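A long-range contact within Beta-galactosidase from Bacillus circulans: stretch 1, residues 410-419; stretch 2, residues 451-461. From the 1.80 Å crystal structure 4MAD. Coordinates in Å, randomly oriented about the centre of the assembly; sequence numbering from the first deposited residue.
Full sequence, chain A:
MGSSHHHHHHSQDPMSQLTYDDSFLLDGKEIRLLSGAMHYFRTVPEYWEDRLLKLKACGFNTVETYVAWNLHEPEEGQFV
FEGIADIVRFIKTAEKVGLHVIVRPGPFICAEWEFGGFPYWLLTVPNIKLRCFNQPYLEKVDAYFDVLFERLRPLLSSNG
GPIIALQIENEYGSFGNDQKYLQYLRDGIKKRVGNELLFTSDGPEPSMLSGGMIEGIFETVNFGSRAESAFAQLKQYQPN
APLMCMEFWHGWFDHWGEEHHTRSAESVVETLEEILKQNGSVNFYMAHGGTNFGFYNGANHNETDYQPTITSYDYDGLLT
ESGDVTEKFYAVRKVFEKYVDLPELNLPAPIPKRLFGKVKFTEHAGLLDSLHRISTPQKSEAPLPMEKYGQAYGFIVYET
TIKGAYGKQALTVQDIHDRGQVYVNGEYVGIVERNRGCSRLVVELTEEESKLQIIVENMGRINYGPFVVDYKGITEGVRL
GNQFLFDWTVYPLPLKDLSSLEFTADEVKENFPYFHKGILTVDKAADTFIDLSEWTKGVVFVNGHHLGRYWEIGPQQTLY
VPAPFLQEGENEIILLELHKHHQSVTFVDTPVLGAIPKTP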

# COMPACT_ATOMS: atom_id res chain seq x y z
N ALA A 410 34.75 -6.09 -11.27
CA ALA A 410 33.42 -5.60 -11.39
C ALA A 410 32.53 -6.48 -10.56
O ALA A 410 32.47 -7.65 -10.77
CB ALA A 410 32.98 -5.64 -12.77
N LEU A 411 31.86 -5.86 -9.62
CA LEU A 411 30.91 -6.57 -8.79
C LEU A 411 29.55 -6.43 -9.40
O LEU A 411 29.12 -5.36 -9.67
CB LEU A 411 30.85 -5.96 -7.42
CG LEU A 411 30.07 -6.77 -6.40
CD1 LEU A 411 30.85 -6.86 -5.19
CD2 LEU A 411 28.82 -6.13 -6.09
N THR A 412 28.87 -7.52 -9.64
CA THR A 412 27.53 -7.45 -10.16
C THR A 412 26.57 -8.14 -9.21
O THR A 412 26.83 -9.21 -8.77
CB THR A 412 27.42 -8.09 -11.55
OG1 THR A 412 28.31 -7.42 -12.44
CG2 THR A 412 26.00 -8.02 -12.06
N VAL A 413 25.48 -7.46 -8.94
CA VAL A 413 24.42 -8.05 -8.18
C VAL A 413 23.30 -8.48 -9.13
O VAL A 413 22.73 -7.67 -9.79
CB VAL A 413 23.82 -7.10 -7.16
CG1 VAL A 413 22.82 -7.79 -6.37
CG2 VAL A 413 24.84 -6.55 -6.26
N GLN A 414 23.04 -9.77 -9.13
CA GLN A 414 22.15 -10.38 -10.05
C GLN A 414 20.96 -11.05 -9.37
O GLN A 414 21.09 -12.15 -8.95
CB GLN A 414 22.92 -11.47 -10.83
CG GLN A 414 22.19 -12.21 -11.87
CD GLN A 414 23.09 -13.16 -12.66
OE1 GLN A 414 24.18 -12.85 -12.91
NE2 GLN A 414 22.59 -14.28 -13.04
N ASP A 415 19.81 -10.41 -9.37
CA ASP A 415 19.60 -9.01 -9.63
C ASP A 415 19.25 -8.28 -8.31
O ASP A 415 18.91 -8.88 -7.36
CB ASP A 415 18.40 -8.82 -10.54
CG ASP A 415 18.68 -9.17 -11.99
OD1 ASP A 415 19.79 -9.02 -12.46
OD2 ASP A 415 17.77 -9.56 -12.69
N ILE A 416 19.35 -6.97 -8.30
CA ILE A 416 19.10 -6.23 -7.10
C ILE A 416 17.65 -5.69 -7.04
O ILE A 416 17.27 -4.95 -7.84
CB ILE A 416 20.09 -5.10 -6.91
CG1 ILE A 416 19.86 -4.39 -5.59
CG2 ILE A 416 20.05 -4.16 -8.04
CD1 ILE A 416 20.34 -5.10 -4.46
N HIS A 417 16.89 -6.15 -6.05
CA HIS A 417 15.52 -5.79 -5.90
C HIS A 417 15.33 -5.24 -4.49
O HIS A 417 15.03 -5.99 -3.60
CB HIS A 417 14.64 -7.03 -6.08
CG HIS A 417 14.47 -7.46 -7.50
ND1 HIS A 417 13.61 -8.47 -7.87
CD2 HIS A 417 15.01 -7.00 -8.64
CE1 HIS A 417 13.63 -8.60 -9.17
NE2 HIS A 417 14.49 -7.74 -9.66
N ASP A 418 15.47 -3.93 -4.31
CA ASP A 418 15.59 -2.96 -5.37
C ASP A 418 16.74 -1.94 -5.32
O ASP A 418 16.97 -1.25 -6.25
CB ASP A 418 14.28 -2.24 -5.44
CG ASP A 418 13.12 -3.17 -5.32
OD1 ASP A 418 12.98 -3.97 -6.21
OD2 ASP A 418 12.41 -3.14 -4.34
N ARG A 419 17.39 -1.86 -4.17
CA ARG A 419 18.47 -0.94 -3.94
C ARG A 419 19.42 -1.51 -2.90
O ARG A 419 19.01 -2.09 -1.95
CB ARG A 419 17.93 0.35 -3.40
CG ARG A 419 18.79 1.53 -3.58
CD ARG A 419 18.01 2.78 -3.26
NE ARG A 419 18.75 4.01 -3.43
CZ ARG A 419 19.46 4.61 -2.49
NH1 ARG A 419 19.61 4.10 -1.28
NH2 ARG A 419 20.05 5.73 -2.74
N LYS A 451 35.73 -8.69 3.50
CA LYS A 451 34.39 -8.89 3.97
C LYS A 451 33.43 -7.99 3.18
O LYS A 451 33.50 -6.79 3.25
CB LYS A 451 34.31 -8.60 5.46
CG LYS A 451 32.97 -8.82 6.07
CD LYS A 451 32.88 -8.19 7.43
CE LYS A 451 31.79 -8.76 8.25
NZ LYS A 451 31.81 -8.36 9.66
N LEU A 452 32.57 -8.64 2.42
CA LEU A 452 31.61 -7.98 1.58
C LEU A 452 30.26 -7.97 2.30
O LEU A 452 29.84 -8.96 2.80
CB LEU A 452 31.51 -8.70 0.25
CG LEU A 452 30.41 -8.23 -0.67
CD1 LEU A 452 30.64 -6.85 -1.09
CD2 LEU A 452 30.25 -9.13 -1.82
N GLN A 453 29.67 -6.77 2.39
CA GLN A 453 28.37 -6.57 2.98
C GLN A 453 27.49 -5.78 2.01
O GLN A 453 27.92 -4.87 1.44
CB GLN A 453 28.48 -5.81 4.29
CG GLN A 453 29.22 -6.55 5.36
CD GLN A 453 29.44 -5.73 6.60
OE1 GLN A 453 30.09 -4.76 6.56
NE2 GLN A 453 28.86 -6.16 7.69
N ILE A 454 26.28 -6.22 1.80
CA ILE A 454 25.36 -5.50 0.96
C ILE A 454 24.06 -5.31 1.75
O ILE A 454 23.49 -6.24 2.15
CB ILE A 454 25.08 -6.26 -0.30
CG1 ILE A 454 26.39 -6.55 -1.02
CG2 ILE A 454 24.21 -5.49 -1.21
CD1 ILE A 454 26.28 -7.22 -2.37
N ILE A 455 23.67 -4.07 1.92
CA ILE A 455 22.43 -3.73 2.59
C ILE A 455 21.35 -3.46 1.56
O ILE A 455 21.38 -2.47 0.91
CB ILE A 455 22.53 -2.45 3.50
CG1 ILE A 455 23.75 -2.54 4.39
CG2 ILE A 455 21.29 -2.33 4.33
CD1 ILE A 455 23.95 -1.39 5.28
N VAL A 456 20.37 -4.33 1.50
CA VAL A 456 19.39 -4.29 0.47
C VAL A 456 18.04 -3.80 1.01
O VAL A 456 17.65 -4.21 2.06
CB VAL A 456 19.21 -5.63 -0.24
CG1 VAL A 456 18.19 -5.49 -1.31
CG2 VAL A 456 20.50 -6.10 -0.79
N GLU A 457 17.41 -2.91 0.26
CA GLU A 457 16.11 -2.43 0.60
C GLU A 457 15.07 -3.01 -0.37
O GLU A 457 15.21 -2.88 -1.53
CB GLU A 457 16.01 -0.92 0.55
CG GLU A 457 14.74 -0.40 1.11
CD GLU A 457 14.62 1.14 1.07
OE1 GLU A 457 15.51 1.80 0.57
OE2 GLU A 457 13.62 1.67 1.53
N ASN A 458 14.02 -3.60 0.19
CA ASN A 458 12.81 -3.95 -0.52
C ASN A 458 12.02 -2.66 -0.50
O ASN A 458 11.50 -2.30 0.50
CB ASN A 458 11.97 -4.98 0.27
CG ASN A 458 10.53 -5.15 -0.25
OD1 ASN A 458 10.08 -4.48 -1.09
ND2 ASN A 458 9.81 -6.02 0.38
N MET A 459 11.93 -2.00 -1.64
CA MET A 459 11.29 -0.71 -1.77
C MET A 459 9.79 -0.78 -2.04
O MET A 459 9.17 0.20 -2.28
CB MET A 459 12.00 0.11 -2.84
CG MET A 459 13.43 0.39 -2.56
SD MET A 459 14.24 1.32 -3.85
CE MET A 459 13.59 2.88 -3.56
N GLY A 460 9.29 -2.00 -2.02
CA GLY A 460 7.93 -2.36 -2.29
C GLY A 460 7.60 -3.25 -3.46
O GLY A 460 8.05 -3.00 -4.52
N ARG A 461 6.84 -4.30 -3.19
CA ARG A 461 6.52 -5.27 -4.21
C ARG A 461 5.51 -4.72 -5.19
O ARG A 461 4.55 -4.18 -4.81
CB ARG A 461 6.03 -6.60 -3.63
CG ARG A 461 7.07 -7.41 -2.90
CD ARG A 461 6.73 -8.87 -2.64
NE ARG A 461 7.80 -9.50 -1.89
CZ ARG A 461 8.01 -9.26 -0.62
NH1 ARG A 461 7.19 -8.47 0.03
NH2 ARG A 461 9.00 -9.82 -0.00
O HOH W 1 18.25 1.65 -0.22

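What holds the two backbones together? Two hydrogen bonds join main chain to main chain at the C-terminal end of stretch 1. D418 N donates a hydrogen bond to E457 O at 3.0 Å, and E457 N donates one to R419 O at 2.8 Å; both are nearly straight, at 170° and 167°. E457 thus uses its amide and its carbonyl toward neighbouring residues of the other stretch, and R419 CA and E457 CA are 5.3 Å apart. The same carbonyl, R419 O, also lies 3.3 Å from V456 CA, in a CA-H...O contact.

How does a side chain extend this backbone pairing? The carboxylate of D418 adds a third hydrogen bond: M459 N donates to D418 OD2 at 3.0 Å. Within its own stretch, the loop is braced by a bond from G460 N to N458 OD1, 2.8 Å long. G460 has backbone angles at which a CB would be jammed against the carbonyl O of M459.

Where do apolar side chains meet? Three pairs meet, two before the corner at Q414 and one after it: L411 CD1 with L452 CD1 at 4.1 Å, V413 CG2 with I454 CD1 at 4.2 Å, and I416 CD1 with V456 CG2 at 3.8 Å. In the first two pairs, L411 CA and L452 CA are 10.5 Å apart and V413 CA and I454 CA 9.5 Å, and the CA-to-CB bonds point toward the other stretch, so side chains rather than backbones bridge the gap.

How are the charged ends of R419 and E457 linked? A water mediates, accepting from R419 NH1 at 3.0 Å and donating to E457 OE1 at 2.9 Å. Nearer the backbone, R419 CB packs 3.8 Å from M459 SD, adding a nonpolar contact beside the polar bridge.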